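Local atomic coordinates of Asp/Glu-specific dipeptidyl-peptidase (Flavobacterium psychrophilum, PDB entry 5JXF), a protein that removes dipeptides from the N-terminus of oligopeptides as a serine-type dipeptidyl-peptidase, cleaving strictly after aspartate or glutamate. Residues 226-230 with 231-235; 215-218 with 219-223; 342-345 with 346-349. All coordinates share one frame; numbering follows the deposited sequence.

Contact 1: residues 226-230 with 231-235. With ARG (arginine), chain E; ASP (aspartic acid), chain F.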
loop_
_atom_site.group_PDB
_atom_site.type_symbol
_atom_site.label_atom_id
_atom_site.label_comp_id
_atom_site.label_asym_id
_atom_site.label_seq_id
_atom_site.Cartn_x
_atom_site.Cartn_y
_atom_site.Cartn_z
ATOM N N THR A 226 -7.808 -3.561 -8.009
ATOM C CA THR A 226 -6.766 -3.131 -7.080
ATOM C C THR A 226 -7.097 -1.759 -6.498
ATOM O O THR A 226 -7.094 -1.582 -5.284
ATOM C CB THR A 226 -5.378 -3.089 -7.761
ATOM O OG1 THR A 226 -5.043 -4.412 -8.193
ATOM C CG2 THR A 226 -4.316 -2.582 -6.789
ATOM N N ASP A 227 -7.440 -0.811 -7.366
ATOM C CA ASP A 227 -7.770 0.548 -6.950
ATOM C C ASP A 227 -9.250 0.807 -6.575
ATOM O O ASP A 227 -9.595 1.909 -6.149
ATOM C CB ASP A 227 -7.368 1.523 -8.060
ATOM C CG ASP A 227 -5.861 1.795 -8.074
ATOM O OD1 ASP A 227 -5.148 1.059 -7.378
ATOM O OD2 ASP A 227 -5.402 2.722 -8.782
ATOM N N ASN A 228 -10.120 -0.174 -6.758
ATOM C CA ASN A 228 -11.531 -0.003 -6.364
ATOM C C ASN A 228 -11.644 0.280 -4.868
ATOM O O ASN A 228 -10.962 -0.357 -4.062
ATOM C CB ASN A 228 -12.336 -1.243 -6.719
ATOM C CG ASN A 228 -13.855 -0.986 -6.709
ATOM O OD1 ASN A 228 -14.320 0.145 -6.915
ATOM N ND2 ASN A 228 -14.617 -2.033 -6.457
ATOM N N TRP A 229 -12.492 1.247 -4.510
ATOM C CA TRP A 229 -12.651 1.722 -3.120
ATOM C C TRP A 229 -11.366 2.318 -2.518
ATOM O O TRP A 229 -11.251 2.403 -1.310
ATOM C CB TRP A 229 -13.140 0.610 -2.182
ATOM C CG TRP A 229 -14.372 -0.082 -2.634
ATOM C CD1 TRP A 229 -14.447 -1.292 -3.255
ATOM C CD2 TRP A 229 -15.716 0.384 -2.495
ATOM N NE1 TRP A 229 -15.754 -1.612 -3.515
ATOM C CE2 TRP A 229 -16.556 -0.603 -3.055
ATOM C CE3 TRP A 229 -16.292 1.534 -1.947
ATOM C CZ2 TRP A 229 -17.952 -0.461 -3.104
ATOM C CZ3 TRP A 229 -17.688 1.669 -1.984
ATOM C CH2 TRP A 229 -18.497 0.672 -2.556
ATOM N N VAL A 230 -10.425 2.744 -3.349
ATOM C CA VAL A 230 -9.122 3.197 -2.850
ATOM C C VAL A 230 -8.786 4.635 -3.263
ATOM O O VAL A 230 -8.977 5.014 -4.415
ATOM C CB VAL A 230 -7.988 2.270 -3.345
ATOM C CG1 VAL A 230 -6.637 2.947 -3.178
ATOM C CG2 VAL A 230 -8.008 0.924 -2.603
ATOM N N TRP A 231 -8.353 5.438 -2.297
ATOM C CA TRP A 231 -7.713 6.721 -2.546
ATOM C C TRP A 231 -6.213 6.607 -2.150
ATOM O O TRP A 231 -5.890 5.927 -1.176
ATOM C CB TRP A 231 -8.376 7.827 -1.731
ATOM C CG TRP A 231 -7.760 9.172 -1.964
ATOM C CD1 TRP A 231 -6.895 9.838 -1.143
ATOM C CD2 TRP A 231 -7.969 10.012 -3.097
ATOM N NE1 TRP A 231 -6.548 11.044 -1.703
ATOM C CE2 TRP A 231 -7.190 11.172 -2.906
ATOM C CE3 TRP A 231 -8.742 9.899 -4.256
ATOM C CZ2 TRP A 231 -7.146 12.197 -3.839
ATOM C CZ3 TRP A 231 -8.691 10.915 -5.181
ATOM C CH2 TRP A 231 -7.904 12.053 -4.966
ATOM N N PRO A 232 -5.296 7.255 -2.890
ATOM C CA PRO A 232 -5.379 8.033 -4.134
ATOM C C PRO A 232 -5.890 7.216 -5.319
ATOM O O PRO A 232 -5.665 6.006 -5.420
ATOM C CB PRO A 232 -3.937 8.477 -4.365
ATOM C CG PRO A 232 -3.331 8.490 -2.991
ATOM C CD PRO A 232 -3.942 7.327 -2.298
ATOM N N ARG A 233 -6.629 7.887 -6.189
ATOM C CA ARG A 233 -7.227 7.245 -7.343
ATOM C C ARG A 233 -6.978 8.119 -8.559
ATOM O O ARG A 233 -7.049 9.346 -8.482
ATOM C CB ARG A 233 -8.743 7.034 -7.140
ATOM C CG ARG A 233 -9.467 6.453 -8.364
ATOM C CD ARG A 233 -9.562 4.924 -8.275
ATOM N NE ARG A 233 -10.379 4.652 -7.128
ATOM C CZ ARG A 233 -11.542 4.029 -7.128
ATOM N NH1 ARG A 233 -12.060 3.498 -8.226
ATOM N NH2 ARG A 233 -12.148 3.904 -5.979
ATOM N N HIS A 234 -6.715 7.482 -9.693
ATOM C CA HIS A 234 -6.428 8.206 -10.914
ATOM C C HIS A 234 -7.269 7.694 -12.072
ATOM O O HIS A 234 -6.762 7.553 -13.187
ATOM C CB HIS A 234 -4.933 8.093 -11.240
ATOM C CG HIS A 234 -4.048 8.440 -10.086
ATOM N ND1 HIS A 234 -3.930 7.636 -8.980
ATOM C CD2 HIS A 234 -3.263 9.520 -9.857
ATOM C CE1 HIS A 234 -3.098 8.194 -8.116
ATOM N NE2 HIS A 234 -2.677 9.338 -8.625
ATOM N N THR A 235 -8.560 7.461 -11.804
ATOM C CA THR A 235 -9.491 6.852 -12.761
ATOM C C THR A 235 -10.437 7.848 -13.428
ATOM O O THR A 235 -11.165 8.574 -12.745
ATOM C CB THR A 235 -10.358 5.785 -12.070
ATOM O OG1 THR A 235 -9.519 4.843 -11.382
ATOM C CG2 THR A 235 -11.222 5.060 -13.089
HETATM N N ARG E . -16.569 1.114 -6.350
HETATM C CA ARG E . -17.486 1.726 -7.301
HETATM C C ARG E . -18.881 1.779 -6.666
HETATM O O ARG E . -19.414 0.751 -6.259
HETATM C CB ARG E . -17.504 0.946 -8.621
HETATM C CG ARG E . -16.173 0.966 -9.389
HETATM C CD ARG E . -16.230 0.092 -10.644
HETATM N NE ARG E . -16.549 -1.296 -10.324
HETATM C CZ ARG E . -15.638 -2.243 -10.086
HETATM N NH1 ARG E . -14.337 -1.956 -10.144
HETATM N NH2 ARG E . -16.023 -3.486 -9.797
HETATM N N ASP F . -19.450 2.975 -6.550
HETATM C CA ASP F . -20.739 3.158 -5.873
HETATM C C ASP F . -21.943 3.172 -6.798
HETATM O O ASP F . -22.845 4.002 -6.647
HETATM C CB ASP F . -20.721 4.448 -5.035
HETATM C CG ASP F . -20.131 4.246 -3.644
HETATM O OD1 ASP F . -20.119 3.100 -3.164
HETATM O OD2 ASP F . -19.692 5.238 -3.020
HETATM O O HOH W 1 -6.773 4.958 -10.073
#
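Arg233 folds its side chain back against the turn formed by Asp227 to Val230, and its guanidinium packs tightly against the backbone there. NE points at Val230 O in the carbonyl plane, giving a hydrogen bond of 3.1 Å with an N-H...O angle of 161°. Asp227 O meets the group differently: it sits 2.9 Å above the guanidinium plane, over the centre, where no N-H points at it. The same oxygen takes a weak bond from Val230 N, closing a type II turn. With CG anti to the backbone N (chi1 176°), the chain must bend at chi2 and chi3 to bring the planar end under the turn. Its NH2 forms a salt bridge to Asp679, which also accepts from Trp229 N. Trp229 has a positive phi, 61°, a place in such turns that glycine often fills. The turn leaves its ring beside the ligands: the amino N of the bound arginine lies over the indole, Asn228 OD1 accepts from that N at 2.5 Å, a short bond, and OD1 of the bound aspartate lies obliquely to the ring, 3.0 Å from Trp229 CH2. A water bridges buried groups, donating to Asp227 OD2 at 2.9 Å and to Thr235 OG1 and accepting from His234 N at 2.6 Å. Asp227 is also paired with Lys615. In contrast to the packed guanidinium, Val230 is partly exposed, on the looser side. Replaced by an alanine, Arg233 would probably leave Val230 O without its donor and Asp679 without its positive partner, and the turn freer to shift. The chemistry implies that one buried arginine ties the turn to Asp679, which is consistent with holding both in position for Asn228 and Trp229 to receive the substrate's amino end.

Contact 2: residues 215-218 with 219-223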
loop_
_atom_site.group_PDB
_atom_site.type_symbol
_atom_site.label_atom_id
_atom_site.label_comp_id
_atom_site.label_asym_id
_atom_site.label_seq_id
_atom_site.Cartn_x
_atom_site.Cartn_y
_atom_site.Cartn_z
ATOM N N PRO A 215 -14.697 6.365 -22.615
ATOM C CA PRO A 215 -13.247 6.154 -22.696
ATOM C C PRO A 215 -12.930 4.669 -22.704
ATOM O O PRO A 215 -13.770 3.874 -22.264
ATOM C CB PRO A 215 -12.727 6.804 -21.412
ATOM C CG PRO A 215 -13.859 6.561 -20.424
ATOM C CD PRO A 215 -15.118 6.759 -21.260
ATOM N N PRO A 216 -11.733 4.294 -23.170
ATOM C CA PRO A 216 -11.281 2.913 -22.976
ATOM C C PRO A 216 -11.363 2.510 -21.512
ATOM O O PRO A 216 -11.279 3.361 -20.623
ATOM C CB PRO A 216 -9.828 2.943 -23.477
ATOM C CG PRO A 216 -9.435 4.366 -23.413
ATOM C CD PRO A 216 -10.679 5.131 -23.773
ATOM N N SER A 217 -11.575 1.221 -21.267
ATOM C CA SER A 217 -11.657 0.706 -19.904
ATOM C C SER A 217 -10.405 0.999 -19.096
ATOM O O SER A 217 -10.461 1.104 -17.876
ATOM C CB SER A 217 -11.900 -0.802 -19.913
ATOM O OG SER A 217 -13.274 -1.093 -20.116
ATOM N N LEU A 218 -9.265 1.117 -19.770
ATOM C CA LEU A 218 -8.027 1.364 -19.040
ATOM C C LEU A 218 -8.074 2.763 -18.439
ATOM O O LEU A 218 -7.477 3.007 -17.407
ATOM C CB LEU A 218 -6.802 1.166 -19.933
ATOM C CG LEU A 218 -6.493 -0.317 -20.204
ATOM C CD1 LEU A 218 -5.543 -0.460 -21.382
ATOM C CD2 LEU A 218 -5.947 -1.048 -18.952
ATOM N N ILE A 219 -8.825 3.677 -19.050
ATOM C CA ILE A 219 -9.080 4.958 -18.387
ATOM C C ILE A 219 -10.345 4.867 -17.529
ATOM O O ILE A 219 -10.343 5.321 -16.383
ATOM C CB ILE A 219 -9.162 6.104 -19.400
ATOM C CG1 ILE A 219 -7.827 6.187 -20.163
ATOM C CG2 ILE A 219 -9.427 7.429 -18.696
ATOM C CD1 ILE A 219 -7.827 7.207 -21.282
ATOM N N GLY A 220 -11.401 4.245 -18.066
ATOM C CA GLY A 220 -12.689 4.099 -17.378
ATOM C C GLY A 220 -12.631 3.381 -16.037
ATOM O O GLY A 220 -13.354 3.725 -15.096
ATOM N N LYS A 221 -11.783 2.358 -15.938
ATOM C CA LYS A 221 -11.566 1.704 -14.654
ATOM C C LYS A 221 -10.077 1.417 -14.439
ATOM O O LYS A 221 -9.685 0.306 -14.084
ATOM C CB LYS A 221 -12.401 0.425 -14.555
ATOM C CG LYS A 221 -12.395 -0.450 -15.795
ATOM C CD LYS A 221 -13.525 -1.474 -15.740
ATOM C CE LYS A 221 -13.510 -2.242 -14.428
ATOM N NZ LYS A 221 -14.356 -3.465 -14.471
ATOM N N PHE A 222 -9.259 2.441 -14.656
ATOM C CA PHE A 222 -7.831 2.368 -14.368
ATOM C C PHE A 222 -7.568 1.785 -12.994
ATOM O O PHE A 222 -8.008 2.335 -11.990
ATOM C CB PHE A 222 -7.187 3.757 -14.469
ATOM C CG PHE A 222 -5.666 3.731 -14.335
ATOM C CD1 PHE A 222 -4.894 2.969 -15.199
ATOM C CD2 PHE A 222 -5.022 4.459 -13.351
ATOM C CE1 PHE A 222 -3.482 2.940 -15.089
ATOM C CE2 PHE A 222 -3.630 4.447 -13.250
ATOM C CZ PHE A 222 -2.864 3.680 -14.120
ATOM N N GLY A 223 -6.854 0.664 -12.948
ATOM C CA GLY A 223 -6.573 0.013 -11.679
ATOM C C GLY A 223 -7.563 -1.077 -11.300
ATOM O O GLY A 223 -7.320 -1.842 -10.362
#
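Pro216 O and Ile219 N open the hydrogen bonding of this single helical turn, for the proline stands at the N-cap and its carbonyl accepts twice. Gly220 N approaches it in the carbonyl plane at 2.7 Å, nearly straight at 173°, whereas Ile219 N comes from above that plane and makes a more bent bond. Lys221 N then reaches Ser217 O at 2.7 Å, the last bond before the chain leaves helical geometry. Apolar packing forms a second group. The ring of Pro216 and the side chain of Ile219 lie side by side, CG to CD1 at 3.9 Å, and Pro215 CG rests 4.1 Å from Gly220 CA, where a CB would point at the turn, toward Pro216 O. Carbon-to-carbonyl contacts make up the third: Phe222 CB abuts Leu218 O at 3.0 Å, with that oxygen at the ring's edge. Lys221 CG, set between the backbone N and carbonyl carbon (chi1 44°), lies against Ser217 O. Ile219 also packs on Tyr705 and Ile709 of helix 703-713. Such a one-turn helix, preceded by two prolines, the second at its N-cap, links strand 197-214 to the loops leading to Asp237, the probable charge-relay aspartate, in the chymotrypsin-like part of this S46 peptidase.

Contact 3: residues 342-345 with 346-349. With ARG (arginine), chain E.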
loop_
_atom_site.group_PDB
_atom_site.type_symbol
_atom_site.label_atom_id
_atom_site.label_comp_id
_atom_site.label_asym_id
_atom_site.label_seq_id
_atom_site.Cartn_x
_atom_site.Cartn_y
_atom_site.Cartn_z
ATOM N N ALA A 342 -17.481 -8.377 -7.943
ATOM C CA ALA A 342 -16.201 -7.964 -7.354
ATOM C C ALA A 342 -16.313 -6.707 -6.485
ATOM O O ALA A 342 -15.673 -6.595 -5.443
ATOM C CB ALA A 342 -15.166 -7.739 -8.469
ATOM N N ASN A 343 -17.135 -5.768 -6.922
ATOM C CA ASN A 343 -17.335 -4.506 -6.226
ATOM C C ASN A 343 -17.831 -4.668 -4.789
ATOM O O ASN A 343 -17.292 -4.057 -3.867
ATOM C CB ASN A 343 -18.323 -3.640 -7.008
ATOM C CG ASN A 343 -18.369 -2.223 -6.497
ATOM O OD1 ASN A 343 -17.327 -1.597 -6.264
ATOM N ND2 ASN A 343 -19.582 -1.705 -6.302
ATOM N N TYR A 344 -18.863 -5.487 -4.596
ATOM C CA TYR A 344 -19.365 -5.744 -3.247
ATOM C C TYR A 344 -18.459 -6.686 -2.437
ATOM O O TYR A 344 -18.373 -6.571 -1.213
ATOM C CB TYR A 344 -20.791 -6.300 -3.314
ATOM C CG TYR A 344 -21.780 -5.210 -3.625
ATOM C CD1 TYR A 344 -22.145 -4.293 -2.650
ATOM C CD2 TYR A 344 -22.298 -5.057 -4.898
ATOM C CE1 TYR A 344 -23.032 -3.274 -2.915
ATOM C CE2 TYR A 344 -23.194 -4.031 -5.179
ATOM C CZ TYR A 344 -23.557 -3.147 -4.176
ATOM O OH TYR A 344 -24.441 -2.124 -4.427
ATOM N N TRP A 345 -17.788 -7.610 -3.119
ATOM C CA TRP A 345 -16.833 -8.488 -2.448
ATOM C C TRP A 345 -15.784 -7.660 -1.724
ATOM O O TRP A 345 -15.489 -7.888 -0.545
ATOM C CB TRP A 345 -16.153 -9.428 -3.436
ATOM C CG TRP A 345 -14.862 -9.986 -2.896
ATOM C CD1 TRP A 345 -14.717 -10.992 -1.970
ATOM C CD2 TRP A 345 -13.529 -9.559 -3.231
ATOM N NE1 TRP A 345 -13.379 -11.213 -1.718
ATOM C CE2 TRP A 345 -12.631 -10.352 -2.480
ATOM C CE3 TRP A 345 -13.010 -8.588 -4.097
ATOM C CZ2 TRP A 345 -11.242 -10.200 -2.566
ATOM C CZ3 TRP A 345 -11.629 -8.442 -4.185
ATOM C CH2 TRP A 345 -10.762 -9.244 -3.423
ATOM N N LYS A 346 -15.235 -6.679 -2.426
ATOM C CA LYS A 346 -14.241 -5.832 -1.798
ATOM C C LYS A 346 -14.881 -4.854 -0.827
ATOM O O LYS A 346 -14.290 -4.578 0.218
ATOM C CB LYS A 346 -13.418 -5.070 -2.831
ATOM C CG LYS A 346 -12.163 -4.442 -2.230
ATOM C CD LYS A 346 -11.354 -3.698 -3.270
ATOM C CE LYS A 346 -9.918 -3.380 -2.766
ATOM N NZ LYS A 346 -9.223 -2.429 -3.739
ATOM N N LYS A 347 -16.077 -4.335 -1.156
ATOM C CA LYS A 347 -16.756 -3.403 -0.253
ATOM C C LYS A 347 -16.891 -4.024 1.130
ATOM O O LYS A 347 -16.627 -3.382 2.156
ATOM C CB LYS A 347 -18.165 -2.992 -0.772
ATOM C CG LYS A 347 -18.841 -1.977 0.137
ATOM C CD LYS A 347 -20.364 -1.956 -0.014
ATOM C CE LYS A 347 -21.018 -1.089 1.054
ATOM N NZ LYS A 347 -22.449 -0.845 0.747
ATOM N N TRP A 348 -17.311 -5.284 1.143
ATOM C CA TRP A 348 -17.640 -5.966 2.382
ATOM C C TRP A 348 -16.376 -6.202 3.221
ATOM O O TRP A 348 -16.420 -6.139 4.451
ATOM C CB TRP A 348 -18.372 -7.274 2.080
ATOM C CG TRP A 348 -19.794 -7.028 1.554
ATOM C CD1 TRP A 348 -20.572 -5.937 1.797
ATOM C CD2 TRP A 348 -20.567 -7.888 0.706
ATOM N NE1 TRP A 348 -21.781 -6.063 1.155
ATOM C CE2 TRP A 348 -21.804 -7.253 0.481
ATOM C CE3 TRP A 348 -20.330 -9.132 0.114
ATOM C CZ2 TRP A 348 -22.801 -7.819 -0.307
ATOM C CZ3 TRP A 348 -21.323 -9.692 -0.665
ATOM C CH2 TRP A 348 -22.542 -9.039 -0.865
ATOM N N ILE A 349 -15.256 -6.447 2.551
ATOM C CA ILE A 349 -13.971 -6.556 3.249
ATOM C C ILE A 349 -13.703 -5.249 4.005
ATOM O O ILE A 349 -13.544 -5.259 5.229
ATOM C CB ILE A 349 -12.839 -6.898 2.260
ATOM C CG1 ILE A 349 -13.045 -8.324 1.741
ATOM C CG2 ILE A 349 -11.439 -6.703 2.887
ATOM C CD1 ILE A 349 -12.165 -8.705 0.576
HETATM N N ARG E . -16.569 1.114 -6.350
HETATM C CA ARG E . -17.486 1.726 -7.301
HETATM C C ARG E . -18.881 1.779 -6.666
HETATM O O ARG E . -19.414 0.751 -6.259
HETATM C CB ARG E . -17.504 0.946 -8.621
HETATM C CG ARG E . -16.173 0.966 -9.389
HETATM C CD ARG E . -16.230 0.092 -10.644
HETATM N NE ARG E . -16.549 -1.296 -10.324
HETATM C CZ ARG E . -15.638 -2.243 -10.086
HETATM N NH1 ARG E . -14.337 -1.956 -10.144
HETATM N NH2 ARG E . -16.023 -3.486 -9.797
#
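Trp345 and Ile349, one helical turn apart, meet through an indole face. Followed outward, Trp345 CB lies beside Lys346 N; CG stays close to that same nitrogen, because the ring is swung anti to its own backbone N (chi1 160°). On the six-membered ring CE3 touches Lys346 CB at 3.8 Å, and CZ3 grazes the same carbon. Toward CE2, Ile349 CD1 lies over one face of the indole, above the five-membered ring, 3.5 Å from CE2 in a CH-pi contact. Glu314 of helix 295-325 touches the Trp345 side chain as well. A second CH-pi contact runs between Tyr344 and Trp348: Tyr344 CB lies 4.0 Å from the centroid of the six-membered ring of Trp348, only 12° off its normal. Ordinary i to i+4 bonds, such as Trp348 N to Tyr344 O at 2.9 Å, hold this spacing, and a flat ring offers a face to the side chain one turn away. Trp345 NE1 is buried with no partner in the model. On the ligand side Asn343 OD1 accepts from N of the bound arginine at 2.8 Å, and ND2 donates to its O in a very short bond. This two-ended amide grip is consistent with recognising the main chain of a substrate's first residue.

Contact 1 and contact 2 are mostly buried, and contact 3 is only partly so, with Tyr344 exposed on helix 328-357. Contacts 1 and 2 come from neighbouring parts of the chain and touch where Thr235 OG1 probably bonds Phe222 O. Contacts 1 and 3 meet directly beside the ligand: Asn228 ND2 faces Asn343 OD1, and Lys346 NZ reaches Asn228 O, so loop and helix line the arginine's site together. Contacts 2 and 3 do not touch. Their chemistry follows place: contact 1 is polar and turn-based, contact 2 mixes proline packing with main-chain bonds of a short helix beside the chymotrypsin-like sheet, and contact 3 is a long regular helix with aromatic faces on one flank and an amide on another.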